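Local structure of neural-cadherin (Drosophila melanogaster, 3UBH) at residues Ile228-Lys233 with Val314-Asp319; Asn320-Glu325 with Ala398-Glu403; Ile344-Ala349 with Asn374-Asn379; Tyr392-Thr397 with Ala410-Tyr415. The protein mediates calcium-dependent, preferentially homophilic cell-cell adhesion as a transmembrane cadherin, of which this chain is a four-domain piece of the extracellular region. All blocks are in the same frame, centred on the assembly; numbering follows the deposited sequence.

Interaction 1 of 4, residues Ile228-Lys233 with Val314-Asp319; sequences IPENQK and VTDVND. With CA (calcium ion), chain F; CA (calcium ion), chain E; CA (calcium ion), chain G.
Glu230 and Asp319 grip the same pair of calcium ions from opposite directions. Glu230 OE2 lies 2.4 Å from the calcium of chain F while its OE1 binds the calcium of chain E. Asp319 splits likewise, OD1 to the first ion and OD2 to the second, its carboxylate turned 64° from that of Glu230. Asp316 OD1 sits 2.2 Å from the chain F calcium, which the Val317 carbonyl O also ligates. Glu230 OE2 has a second task: it accepts Val317 N at 3.0 Å, on the anti side and 22° out of the carboxylate plane, so one oxygen holds both the ion and the backbone of a fellow ligand. Phe282 is a further polar partner of the Glu230 carboxylate, and Ser354 of that of Asp316. Behind the metals, parallel strand pairing fixes the register: Thr315 N donates to Ile228 O at 3.1 Å, and Glu230 N to Thr315 O at the same distance. Packing centres on Val317. Its CG2 lies 3.7 Å from Glu230 CG, and its CG1 is 4.1 Å from Pro229 CB, with Asn231 crossing nearly at right angles. Asn318 OD1 binds a third calcium, that of chain G. With Asp281, Glu283 and Asp353 also supplying ligands, this is the classic cadherin interdomain site, joining the Pro-Glu-Asn motif at Pro229-Asn231 to the Asp-X-Asn-Asp linker that starts at Asp316.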
loop_
_atom_site.group_PDB
_atom_site.type_symbol
_atom_site.label_atom_id
_atom_site.label_comp_id
_atom_site.label_asym_id
_atom_site.label_seq_id
_atom_site.Cartn_x
_atom_site.Cartn_y
_atom_site.Cartn_z
ATOM N N ILE A 228 -3.361 -10.027 -8.131
ATOM C CA ILE A 228 -2.495 -11.183 -8.369
ATOM C C ILE A 228 -1.870 -11.150 -9.758
ATOM O O ILE A 228 -2.440 -10.559 -10.674
ATOM C CB ILE A 228 -3.242 -12.524 -8.165
ATOM C CG1 ILE A 228 -4.399 -12.674 -9.167
ATOM C CG2 ILE A 228 -3.715 -12.664 -6.708
ATOM C CD1 ILE A 228 -5.091 -14.031 -9.123
ATOM N N PRO A 229 -0.685 -11.767 -9.921
ATOM C CA PRO A 229 -0.080 -11.790 -11.251
ATOM C C PRO A 229 -0.674 -12.864 -12.161
ATOM O O PRO A 229 -1.064 -13.934 -11.687
ATOM C CB PRO A 229 1.393 -12.083 -10.959
ATOM C CG PRO A 229 1.383 -12.871 -9.706
ATOM C CD PRO A 229 0.166 -12.434 -8.916
ATOM N N GLU A 230 -0.715 -12.568 -13.461
ATOM C CA GLU A 230 -1.228 -13.475 -14.498
ATOM C C GLU A 230 -0.570 -14.859 -14.547
ATOM O O GLU A 230 -1.117 -15.792 -15.138
ATOM C CB GLU A 230 -1.130 -12.812 -15.887
ATOM C CG GLU A 230 0.287 -12.717 -16.466
ATOM C CD GLU A 230 0.323 -12.431 -17.966
ATOM O OE1 GLU A 230 -0.574 -12.897 -18.699
ATOM O OE2 GLU A 230 1.267 -11.749 -18.424
ATOM N N ASN A 231 0.598 -14.989 -13.936
ATOM C CA ASN A 231 1.362 -16.219 -14.043
ATOM C C ASN A 231 1.283 -17.083 -12.795
ATOM O O ASN A 231 2.046 -18.043 -12.648
ATOM C CB ASN A 231 2.827 -15.905 -14.360
ATOM C CG ASN A 231 3.553 -15.232 -13.199
ATOM O OD1 ASN A 231 2.935 -14.679 -12.279
ATOM N ND2 ASN A 231 4.875 -15.273 -13.243
ATOM N N GLN A 232 0.370 -16.752 -11.894
ATOM C CA GLN A 232 0.376 -17.431 -10.616
ATOM C C GLN A 232 -0.388 -18.764 -10.664
ATOM O O GLN A 232 -1.466 -18.839 -11.251
ATOM C CB GLN A 232 -0.051 -16.474 -9.512
ATOM C CG GLN A 232 -1.413 -16.641 -8.921
ATOM C CD GLN A 232 -1.387 -16.163 -7.505
ATOM O OE1 GLN A 232 -0.799 -15.121 -7.205
ATOM N NE2 GLN A 232 -1.973 -16.935 -6.613
ATOM N N LYS A 233 0.198 -19.805 -10.069
ATOM C CA LYS A 233 -0.201 -21.200 -10.332
ATOM C C LYS A 233 -1.608 -21.559 -9.863
ATOM O O LYS A 233 -2.127 -20.966 -8.920
ATOM C CB LYS A 233 0.831 -22.188 -9.760
ATOM N N VAL A 314 -5.761 -8.469 -12.155
ATOM C CA VAL A 314 -4.698 -9.317 -12.668
ATOM C C VAL A 314 -3.684 -8.413 -13.341
ATOM O O VAL A 314 -4.061 -7.471 -14.036
ATOM C CB VAL A 314 -5.243 -10.362 -13.651
ATOM C CG1 VAL A 314 -4.205 -11.417 -13.913
ATOM C CG2 VAL A 314 -6.512 -11.002 -13.093
ATOM N N THR A 315 -2.403 -8.685 -13.109
ATOM C CA THR A 315 -1.318 -7.856 -13.642
ATOM C C THR A 315 -0.508 -8.535 -14.737
ATOM O O THR A 315 -0.385 -9.760 -14.775
ATOM C CB THR A 315 -0.355 -7.384 -12.534
ATOM O OG1 THR A 315 -0.124 -8.458 -11.615
ATOM C CG2 THR A 315 -0.942 -6.190 -11.780
ATOM N N ASP A 316 0.038 -7.713 -15.628
ATOM C CA ASP A 316 0.869 -8.160 -16.739
ATOM C C ASP A 316 2.233 -8.632 -16.228
ATOM O O ASP A 316 2.879 -7.955 -15.427
ATOM C CB ASP A 316 1.014 -7.004 -17.748
ATOM C CG ASP A 316 1.969 -7.313 -18.904
ATOM O OD1 ASP A 316 2.001 -8.460 -19.407
ATOM O OD2 ASP A 316 2.682 -6.382 -19.335
ATOM N N VAL A 317 2.650 -9.813 -16.667
ATOM C CA VAL A 317 4.045 -10.215 -16.522
ATOM C C VAL A 317 4.656 -10.317 -17.913
ATOM O O VAL A 317 3.943 -10.521 -18.900
ATOM C CB VAL A 317 4.242 -11.544 -15.719
ATOM C CG1 VAL A 317 3.409 -11.527 -14.438
ATOM C CG2 VAL A 317 3.947 -12.785 -16.578
ATOM N N ASN A 318 5.970 -10.158 -17.987
ATOM C CA ASN A 318 6.667 -10.204 -19.257
ATOM C C ASN A 318 6.809 -11.646 -19.730
ATOM O O ASN A 318 7.909 -12.201 -19.739
ATOM C CB ASN A 318 8.036 -9.523 -19.140
ATOM C CG ASN A 318 8.728 -9.364 -20.480
ATOM O OD1 ASN A 318 8.119 -8.935 -21.464
ATOM N ND2 ASN A 318 10.012 -9.708 -20.527
ATOM N N ASP A 319 5.689 -12.255 -20.110
ATOM C CA ASP A 319 5.704 -13.638 -20.605
ATOM C C ASP A 319 5.838 -13.739 -22.130
ATOM O O ASP A 319 5.862 -14.838 -22.684
ATOM C CB ASP A 319 4.511 -14.475 -20.076
ATOM C CG ASP A 319 3.159 -13.795 -20.266
ATOM O OD1 ASP A 319 3.094 -12.681 -20.822
ATOM O OD2 ASP A 319 2.134 -14.379 -19.846
HETATM CA CA CA F . 2.062 -10.456 -20.326
HETATM CA CA CA E . 0.198 -14.149 -20.817
HETATM CA CA CA G . 7.613 -8.721 -23.717
#

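Interaction 2 of 4, residues Asn320-Glu325 with Ala398-Glu403; sequences NAPKFE and AKDKGE. With CA (calcium ion), chain G.
Pro322 faces Ala398 and crosses the side chain of Asp400 at about a right angle. Its ring leans on the backbone, CG coming 3.2 Å from Ala398 O, while CB meets Ala398 CB at 3.9 Å and CD lies near Asp400 OD2. Phe324 approaches the same alanine with the far end of its ring: CZ is 3.5 Å from Ala398 CB, and Ala398 N meets the ring obliquely. A chi1 of -74°, with CG anti to the carbonyl carbon, swings the ring toward Ala398 of strand 391-400; Val347, Tyr362 and Ala410, from three other strands, touch it too. A serine in place of Phe324 would probably leave a gap beside Ala398 and take away one of the aromatic rings that touch Val347. Asp400 points its carboxylate back at the linker. OD2 binds the calcium of chain G at 2.7 Å, and Asn320 O reaches that ion at 2.3 Å. Asp400 OD1 is taken up by an Asx turn, accepting Gly402 N at 2.7 Å from 44° above the carboxylate plane, and by Lys406 N, so the group is held from both oxygens. Asn318, Asp351, Asp353 and Asn357 complete the metal site. The chemistry is thus divided: an apolar patch of proline, phenylalanine and alanine seats the linker on the domain, while calcium joins two acceptors, Asn320 O and Asp400 OD2, at its polar end.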
loop_
_atom_site.group_PDB
_atom_site.type_symbol
_atom_site.label_atom_id
_atom_site.label_comp_id
_atom_site.label_asym_id
_atom_site.label_seq_id
_atom_site.Cartn_x
_atom_site.Cartn_y
_atom_site.Cartn_z
ATOM N N ASN A 320 5.949 -12.601 -22.805
ATOM C CA ASN A 320 6.072 -12.623 -24.259
ATOM C C ASN A 320 7.357 -12.013 -24.800
ATOM O O ASN A 320 7.788 -10.949 -24.351
ATOM C CB ASN A 320 4.844 -11.986 -24.907
ATOM C CG ASN A 320 3.653 -12.914 -24.902
ATOM O OD1 ASN A 320 3.581 -13.855 -25.695
ATOM N ND2 ASN A 320 2.710 -12.660 -24.001
ATOM N N ALA A 321 7.967 -12.702 -25.759
ATOM C CA ALA A 321 9.134 -12.167 -26.454
ATOM C C ALA A 321 8.732 -11.418 -27.736
ATOM O O ALA A 321 7.750 -11.788 -28.389
ATOM C CB ALA A 321 10.119 -13.280 -26.759
ATOM N N PRO A 322 9.476 -10.345 -28.093
ATOM C CA PRO A 322 9.192 -9.656 -29.364
ATOM C C PRO A 322 9.274 -10.637 -30.537
ATOM O O PRO A 322 10.212 -11.433 -30.580
ATOM C CB PRO A 322 10.320 -8.623 -29.460
ATOM C CG PRO A 322 10.753 -8.386 -28.049
ATOM C CD PRO A 322 10.589 -9.709 -27.355
ATOM N N LYS A 323 8.292 -10.615 -31.444
ATOM C CA LYS A 323 8.346 -11.449 -32.665
ATOM C C LYS A 323 8.448 -10.595 -33.916
ATOM O O LYS A 323 7.624 -9.699 -34.124
ATOM C CB LYS A 323 7.124 -12.362 -32.822
ATOM C CG LYS A 323 6.610 -13.083 -31.568
ATOM C CD LYS A 323 5.889 -14.385 -31.985
ATOM C CE LYS A 323 4.489 -14.532 -31.379
ATOM N NZ LYS A 323 4.481 -14.831 -29.914
ATOM N N PHE A 324 9.447 -10.883 -34.747
ATOM C CA PHE A 324 9.601 -10.213 -36.032
ATOM C C PHE A 324 8.494 -10.663 -36.977
ATOM O O PHE A 324 8.116 -11.830 -36.967
ATOM C CB PHE A 324 10.983 -10.501 -36.633
ATOM C CG PHE A 324 12.108 -9.757 -35.950
ATOM C CD1 PHE A 324 12.855 -10.362 -34.945
ATOM C CD2 PHE A 324 12.414 -8.444 -36.304
ATOM C CE1 PHE A 324 13.878 -9.667 -34.294
ATOM C CE2 PHE A 324 13.442 -7.744 -35.666
ATOM C CZ PHE A 324 14.176 -8.360 -34.664
ATOM N N GLU A 325 7.977 -9.734 -37.779
ATOM C CA GLU A 325 6.889 -10.020 -38.718
ATOM C C GLU A 325 7.279 -11.063 -39.770
ATOM O O GLU A 325 6.426 -11.816 -40.251
ATOM C CB GLU A 325 6.434 -8.743 -39.424
ATOM C CG GLU A 325 5.927 -7.624 -38.504
ATOM C CD GLU A 325 5.512 -6.359 -39.275
ATOM O OE1 GLU A 325 6.202 -5.996 -40.264
ATOM O OE2 GLU A 325 4.493 -5.723 -38.883
ATOM N N ALA A 398 15.428 -7.916 -31.489
ATOM C CA ALA A 398 14.463 -6.998 -30.872
ATOM C C ALA A 398 14.290 -7.390 -29.401
ATOM O O ALA A 398 13.817 -8.492 -29.077
ATOM C CB ALA A 398 13.141 -7.006 -31.601
ATOM N N LYS A 399 14.694 -6.478 -28.524
ATOM C CA LYS A 399 14.847 -6.745 -27.097
ATOM C C LYS A 399 13.857 -5.859 -26.361
ATOM O O LYS A 399 13.870 -4.634 -26.553
ATOM C CB LYS A 399 16.275 -6.368 -26.701
ATOM C CG LYS A 399 16.730 -6.705 -25.298
ATOM C CD LYS A 399 17.834 -5.723 -24.883
ATOM C CE LYS A 399 19.153 -6.428 -24.549
ATOM N NZ LYS A 399 19.173 -7.100 -23.215
ATOM N N ASP A 400 12.991 -6.451 -25.540
ATOM C CA ASP A 400 12.036 -5.644 -24.775
ATOM C C ASP A 400 12.681 -5.031 -23.537
ATOM O O ASP A 400 13.841 -5.319 -23.224
ATOM C CB ASP A 400 10.739 -6.413 -24.433
ATOM C CG ASP A 400 10.942 -7.514 -23.389
ATOM O OD1 ASP A 400 11.705 -7.317 -22.419
ATOM O OD2 ASP A 400 10.303 -8.579 -23.529
ATOM N N LYS A 401 11.927 -4.188 -22.837
ATOM C CA LYS A 401 12.418 -3.546 -21.618
ATOM C C LYS A 401 11.837 -4.177 -20.345
ATOM O O LYS A 401 11.678 -3.508 -19.321
ATOM C CB LYS A 401 12.169 -2.033 -21.659
ATOM C CG LYS A 401 12.883 -1.300 -22.801
ATOM C CD LYS A 401 13.000 0.203 -22.520
ATOM C CE LYS A 401 13.368 1.002 -23.771
ATOM N NZ LYS A 401 14.638 0.543 -24.408
ATOM N N GLY A 402 11.540 -5.473 -20.416
ATOM C CA GLY A 402 11.029 -6.222 -19.267
ATOM C C GLY A 402 12.114 -6.588 -18.276
ATOM O O GLY A 402 13.301 -6.371 -18.526
ATOM N N GLU A 403 11.713 -7.150 -17.146
ATOM C CA GLU A 403 12.661 -7.501 -16.098
ATOM C C GLU A 403 12.462 -8.939 -15.601
ATOM O O GLU A 403 11.624 -9.187 -14.731
ATOM C CB GLU A 403 12.601 -6.473 -14.955
ATOM C CG GLU A 403 13.780 -6.518 -13.960
ATOM C CD GLU A 403 15.137 -6.860 -14.603
ATOM O OE1 GLU A 403 15.603 -6.139 -15.524
ATOM O OE2 GLU A 403 15.744 -7.864 -14.166
HETATM CA CA CA G . 7.613 -8.721 -23.717
#

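Interaction 3 of 4, residues Ile344-Ala349 with Asn374-Asn379; sequences ILRVKA and NGIIVN
Leu345 O accepts Ile377 N at 2.9 Å, with a C=O...N angle of 171° that brings the donor almost straight onto the carbonyl. Next to it Ile344 N donates to Ile377 O at 3.0 Å, so Ile377 is held through both its backbone N and O. The third bond, from Val347 N to Gly375 O at 2.9 Å, is differently built: the donor stands above the carbonyl plane, 46° out of it. Here 374-379 enters its strand just after Gly375, where phi is positive and a CB would run into Val347 O. Antiparallel strands 343-350 and 376-379 thus pair, with Leu345 and Ile377 projecting from one face. These two side chains lie alongside each other and point the same way, Leu345 CD2 being 3.9 Å from Ile377 CB. Val347 CG2 crosses the far end of Ile377, 4.1 Å from CD1, and Tyr329 of strand 328-335 covers both Leu345 and Val347. On the reverse face the extended chain of Arg346 runs beside Asn374, and its CG lies 4.1 Å from Ile376 CG1. The polar work between these two inner strands is therefore done by backbone, while the side chains divide into an aliphatic face turned to the domain interior and a face where the aliphatic part of an exposed arginine packs against isoleucine.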
loop_
_atom_site.group_PDB
_atom_site.type_symbol
_atom_site.label_atom_id
_atom_site.label_comp_id
_atom_site.label_asym_id
_atom_site.label_seq_id
_atom_site.Cartn_x
_atom_site.Cartn_y
_atom_site.Cartn_z
ATOM N N ILE A 344 18.881 0.477 -45.935
ATOM C CA ILE A 344 19.038 -0.728 -46.743
ATOM C C ILE A 344 17.731 -1.519 -46.735
ATOM O O ILE A 344 17.239 -1.959 -47.785
ATOM C CB ILE A 344 20.214 -1.572 -46.242
ATOM C CG1 ILE A 344 21.531 -0.955 -46.723
ATOM C CG2 ILE A 344 20.103 -2.999 -46.728
ATOM C CD1 ILE A 344 22.748 -1.373 -45.933
ATOM N N LEU A 345 17.169 -1.683 -45.542
ATOM C CA LEU A 345 15.854 -2.289 -45.388
ATOM C C LEU A 345 15.280 -1.900 -44.044
ATOM O O LEU A 345 16.011 -1.465 -43.149
ATOM C CB LEU A 345 15.920 -3.817 -45.508
ATOM C CG LEU A 345 16.365 -4.657 -44.303
ATOM C CD1 LEU A 345 15.743 -6.024 -44.389
ATOM C CD2 LEU A 345 17.879 -4.768 -44.183
ATOM N N ARG A 346 13.972 -2.069 -43.912
ATOM C CA ARG A 346 13.285 -1.814 -42.664
ATOM C C ARG A 346 12.843 -3.138 -42.048
ATOM O O ARG A 346 12.434 -4.070 -42.751
ATOM C CB ARG A 346 12.082 -0.901 -42.896
ATOM C CG ARG A 346 11.613 -0.162 -41.657
ATOM C CD ARG A 346 10.159 0.236 -41.813
ATOM N NE ARG A 346 9.663 1.011 -40.676
ATOM C CZ ARG A 346 9.503 2.335 -40.669
ATOM N NH1 ARG A 346 9.801 3.065 -41.742
ATOM N NH2 ARG A 346 9.035 2.938 -39.581
ATOM N N VAL A 347 12.916 -3.198 -40.724
ATOM C CA VAL A 347 12.621 -4.390 -39.946
ATOM C C VAL A 347 11.564 -4.043 -38.887
ATOM O O VAL A 347 11.531 -2.913 -38.396
ATOM C CB VAL A 347 13.927 -4.879 -39.329
ATOM C CG1 VAL A 347 13.773 -5.261 -37.898
ATOM C CG2 VAL A 347 14.486 -6.003 -40.140
ATOM N N LYS A 348 10.680 -4.986 -38.559
ATOM C CA LYS A 348 9.687 -4.753 -37.506
ATOM C C LYS A 348 9.352 -5.998 -36.683
ATOM O O LYS A 348 9.259 -7.106 -37.212
ATOM C CB LYS A 348 8.409 -4.139 -38.077
ATOM C CG LYS A 348 7.567 -3.399 -37.049
ATOM C CD LYS A 348 6.194 -3.071 -37.607
ATOM C CE LYS A 348 5.455 -2.101 -36.717
ATOM N NZ LYS A 348 4.650 -1.166 -37.544
ATOM N N ALA A 349 9.164 -5.784 -35.381
ATOM C CA ALA A 349 8.839 -6.846 -34.432
ATOM C C ALA A 349 7.763 -6.370 -33.467
ATOM O O ALA A 349 7.698 -5.180 -33.134
ATOM C CB ALA A 349 10.082 -7.287 -33.671
ATOM N N ASN A 374 13.156 2.698 -34.929
ATOM C CA ASN A 374 12.129 2.458 -35.943
ATOM C C ASN A 374 12.401 1.242 -36.822
ATOM O O ASN A 374 11.663 0.982 -37.773
ATOM C CB ASN A 374 11.947 3.692 -36.814
ATOM C CG ASN A 374 11.163 4.773 -36.119
ATOM O OD1 ASN A 374 10.003 4.573 -35.748
ATOM N ND2 ASN A 374 11.785 5.937 -35.937
ATOM N N GLY A 375 13.464 0.510 -36.513
ATOM C CA GLY A 375 13.810 -0.695 -37.253
ATOM C C GLY A 375 14.494 -0.477 -38.590
ATOM O O GLY A 375 14.758 -1.436 -39.317
ATOM N N ILE A 376 14.779 0.777 -38.928
ATOM C CA ILE A 376 15.513 1.078 -40.150
ATOM C C ILE A 376 16.963 0.594 -40.006
ATOM O O ILE A 376 17.722 1.091 -39.163
ATOM C CB ILE A 376 15.460 2.582 -40.507
ATOM C CG1 ILE A 376 14.012 3.020 -40.776
ATOM C CG2 ILE A 376 16.347 2.869 -41.718
ATOM C CD1 ILE A 376 13.817 4.533 -40.958
ATOM N N ILE A 377 17.323 -0.405 -40.809
ATOM C CA ILE A 377 18.687 -0.914 -40.830
ATOM C C ILE A 377 19.467 -0.084 -41.832
ATOM O O ILE A 377 19.077 0.051 -43.000
ATOM C CB ILE A 377 18.756 -2.420 -41.174
ATOM C CG1 ILE A 377 18.230 -3.246 -39.997
ATOM C CG2 ILE A 377 20.186 -2.826 -41.521
ATOM C CD1 ILE A 377 18.342 -4.719 -40.173
ATOM N N VAL A 378 20.572 0.474 -41.355
ATOM C CA VAL A 378 21.322 1.453 -42.106
ATOM C C VAL A 378 22.729 0.949 -42.378
ATOM O O VAL A 378 23.197 -0.015 -41.775
ATOM C CB VAL A 378 21.328 2.808 -41.353
ATOM C CG1 VAL A 378 22.675 3.102 -40.680
ATOM C CG2 VAL A 378 20.935 3.916 -42.288
ATOM N N ASN A 379 23.383 1.614 -43.312
ATOM C CA ASN A 379 24.778 1.404 -43.652
ATOM C C ASN A 379 25.673 2.121 -42.625
ATOM O O ASN A 379 25.704 3.355 -42.601
ATOM C CB ASN A 379 24.970 2.009 -45.053
ATOM C CG ASN A 379 26.381 1.924 -45.546
ATOM O OD1 ASN A 379 27.147 1.073 -45.111
ATOM N ND2 ASN A 379 26.737 2.801 -46.471
#

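Interaction 4 of 4, residues Tyr392-Thr397 with Ala410-Tyr415; sequences YEFIVT and ATVRVY
The hairpin of strands 391-400 and 407-417, the F and G strands of the cadherin fold, is formed here by Tyr392-Val396 against Ala410-Val414. The antiparallel strand segments lie with their directions 145° apart, and six backbone bonds tie them in reciprocal pairs. Tyr392 is matched with Val414, Phe394 with Val412, and Val396 with Ala410; Val412 N to Phe394 O, at 2.7 Å, is one such link. From the face carrying these residues Phe394 lies beside Val412 and points the same way. Its CG sits between the backbone N and the carbonyl carbon (chi1 63°), which lays the ring flat across the neighbouring strand: Val412 CB stands over one face, 3.8 Å from the centroid, as a CH-pi contact. Val414 CG2 meets the ring at its edge, 3.9 Å from CE2, and Phe369 stacks on Phe394 as well. An alanine at Phe394 is likely to leave Val412 and Val414 without the ring they pack on and Phe369 without its stacking mate. Tyr392 adds an edge-to-face contact with Phe369, its OH hydrogen-bonded to Leu383 O. The other face, with Glu393, Ile395, Thr411 and Arg413, is more exposed and mixed: Glu393 CG touches Thr411 CG2 at 4.0 Å, while the Arg413 guanidinium turns to a salt bridge with Asp328. Glu393 OE2 has a weak hydrogen bond to Tyr391 OH. Reciprocal backbone hydrogen bonds and an aromatic-aliphatic inner face thus hold the hairpin, leaving charges to the outer face.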
loop_
_atom_site.group_PDB
_atom_site.type_symbol
_atom_site.label_atom_id
_atom_site.label_comp_id
_atom_site.label_asym_id
_atom_site.label_seq_id
_atom_site.Cartn_x
_atom_site.Cartn_y
_atom_site.Cartn_z
ATOM N N TYR A 392 26.593 -9.951 -46.903
ATOM C CA TYR A 392 26.590 -9.871 -45.454
ATOM C C TYR A 392 25.447 -10.695 -44.886
ATOM O O TYR A 392 24.325 -10.625 -45.380
ATOM C CB TYR A 392 26.484 -8.418 -45.009
ATOM C CG TYR A 392 27.666 -7.578 -45.438
ATOM C CD1 TYR A 392 27.683 -6.944 -46.682
ATOM C CD2 TYR A 392 28.777 -7.427 -44.610
ATOM C CE1 TYR A 392 28.770 -6.180 -47.088
ATOM C CE2 TYR A 392 29.873 -6.662 -45.015
ATOM C CZ TYR A 392 29.856 -6.041 -46.259
ATOM O OH TYR A 392 30.935 -5.270 -46.663
ATOM N N GLU A 393 25.756 -11.500 -43.870
ATOM C CA GLU A 393 24.762 -12.280 -43.141
ATOM C C GLU A 393 24.883 -12.035 -41.637
ATOM O O GLU A 393 25.903 -12.363 -41.032
ATOM C CB GLU A 393 24.908 -13.771 -43.435
ATOM C CG GLU A 393 23.717 -14.561 -42.952
ATOM C CD GLU A 393 23.970 -16.045 -42.828
ATOM O OE1 GLU A 393 24.820 -16.440 -41.993
ATOM O OE2 GLU A 393 23.287 -16.815 -43.542
ATOM N N PHE A 394 23.843 -11.466 -41.037
ATOM C CA PHE A 394 23.873 -11.120 -39.619
ATOM C C PHE A 394 22.504 -11.194 -38.929
ATOM O O PHE A 394 21.476 -11.448 -39.559
ATOM C CB PHE A 394 24.460 -9.724 -39.438
ATOM C CG PHE A 394 23.637 -8.633 -40.074
ATOM C CD1 PHE A 394 22.637 -7.975 -39.343
ATOM C CD2 PHE A 394 23.850 -8.265 -41.396
ATOM C CE1 PHE A 394 21.883 -6.968 -39.918
ATOM C CE2 PHE A 394 23.098 -7.260 -41.975
ATOM C CZ PHE A 394 22.114 -6.606 -41.234
ATOM N N ILE A 395 22.505 -10.920 -37.633
ATOM C CA ILE A 395 21.327 -11.104 -36.817
ATOM C C ILE A 395 20.831 -9.773 -36.258
ATOM O O ILE A 395 21.627 -8.970 -35.756
ATOM C CB ILE A 395 21.619 -12.121 -35.691
ATOM C CG1 ILE A 395 22.027 -13.455 -36.317
ATOM C CG2 ILE A 395 20.404 -12.298 -34.789
ATOM C CD1 ILE A 395 22.336 -14.549 -35.338
ATOM N N VAL A 396 19.526 -9.536 -36.385
ATOM C CA VAL A 396 18.841 -8.445 -35.687
ATOM C C VAL A 396 18.194 -8.995 -34.430
ATOM O O VAL A 396 17.534 -10.056 -34.446
ATOM C CB VAL A 396 17.648 -7.860 -36.461
ATOM C CG1 VAL A 396 17.689 -6.343 -36.421
ATOM C CG2 VAL A 396 17.599 -8.380 -37.858
ATOM N N THR A 397 18.345 -8.250 -33.348
ATOM C CA THR A 397 17.661 -8.586 -32.129
ATOM C C THR A 397 16.624 -7.512 -31.926
ATOM O O THR A 397 16.893 -6.349 -32.228
ATOM C CB THR A 397 18.635 -8.622 -30.952
ATOM O OG1 THR A 397 19.708 -9.520 -31.265
ATOM C CG2 THR A 397 17.931 -9.085 -29.683
ATOM N N ALA A 410 16.179 -12.520 -35.800
ATOM C CA ALA A 410 15.995 -12.885 -37.218
ATOM C C ALA A 410 17.274 -12.693 -38.036
ATOM O O ALA A 410 18.090 -11.811 -37.754
ATOM C CB ALA A 410 14.855 -12.096 -37.841
ATOM N N THR A 411 17.442 -13.537 -39.048
ATOM C CA THR A 411 18.566 -13.428 -39.966
ATOM C C THR A 411 18.327 -12.233 -40.892
ATOM O O THR A 411 17.185 -11.967 -41.278
ATOM C CB THR A 411 18.699 -14.723 -40.788
ATOM O OG1 THR A 411 18.774 -15.853 -39.901
ATOM C CG2 THR A 411 19.920 -14.681 -41.687
ATOM N N VAL A 412 19.396 -11.508 -41.225
ATOM C CA VAL A 412 19.357 -10.512 -42.303
ATOM C C VAL A 412 20.468 -10.789 -43.317
ATOM O O VAL A 412 21.632 -11.004 -42.936
ATOM C CB VAL A 412 19.497 -9.077 -41.778
ATOM C CG1 VAL A 412 19.485 -8.070 -42.925
ATOM C CG2 VAL A 412 18.378 -8.767 -40.849
ATOM N N ARG A 413 20.093 -10.791 -44.598
ATOM C CA ARG A 413 21.038 -11.004 -45.690
ATOM C C ARG A 413 21.091 -9.740 -46.518
ATOM O O ARG A 413 20.048 -9.206 -46.935
ATOM C CB ARG A 413 20.625 -12.194 -46.572
ATOM C CG ARG A 413 20.577 -13.559 -45.860
ATOM C CD ARG A 413 20.260 -14.746 -46.791
ATOM N NE ARG A 413 18.929 -14.717 -47.409
ATOM C CZ ARG A 413 17.780 -15.018 -46.800
ATOM N NH1 ARG A 413 17.747 -15.373 -45.520
ATOM N NH2 ARG A 413 16.638 -14.946 -47.474
ATOM N N VAL A 414 22.294 -9.237 -46.752
ATOM C CA VAL A 414 22.452 -8.109 -47.655
ATOM C C VAL A 414 23.345 -8.547 -48.813
ATOM O O VAL A 414 24.520 -8.832 -48.605
ATOM C CB VAL A 414 23.050 -6.870 -46.933
ATOM C CG1 VAL A 414 23.217 -5.702 -47.895
ATOM C CG2 VAL A 414 22.198 -6.456 -45.732
ATOM N N TYR A 415 22.788 -8.630 -50.022
ATOM C CA TYR A 415 23.588 -8.926 -51.212
ATOM C C TYR A 415 24.041 -7.629 -51.884
ATOM O O TYR A 415 23.229 -6.783 -52.250
ATOM C CB TYR A 415 22.813 -9.787 -52.212
ATOM C CG TYR A 415 22.474 -11.202 -51.768
ATOM C CD1 TYR A 415 23.201 -12.299 -52.240
ATOM C CD2 TYR A 415 21.396 -11.453 -50.907
ATOM C CE1 TYR A 415 22.874 -13.609 -51.853
ATOM C CE2 TYR A 415 21.062 -12.760 -50.513
ATOM C CZ TYR A 415 21.801 -13.828 -50.995
ATOM O OH TYR A 415 21.471 -15.109 -50.608
#

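Interactions 1 and 2 adjoin at the linker, their centres about 17 Å apart, and both reach the calcium of chain G: Asn318 OD1 from interaction 1 and Asn320 O and Asp400 OD2 from interaction 2 bind it, and Asn318 ND2 is probably hydrogen-bonded to Asp400 OD2 (3.2 Å). Phe324 of interaction 2 enters the domain core, its CE2 3.4 Å from Val347 CG1 of interaction 3 and its CD1 3.9 Å from Ala410 CB of interaction 4. Interactions 3 and 4, with centres about 11 Å apart, face each other across the beta sandwich, where Leu345 CD2 meets Val412 CG1 at 3.9 Å. Interaction 1 stays about 12 Å (nearest atoms) from both of these.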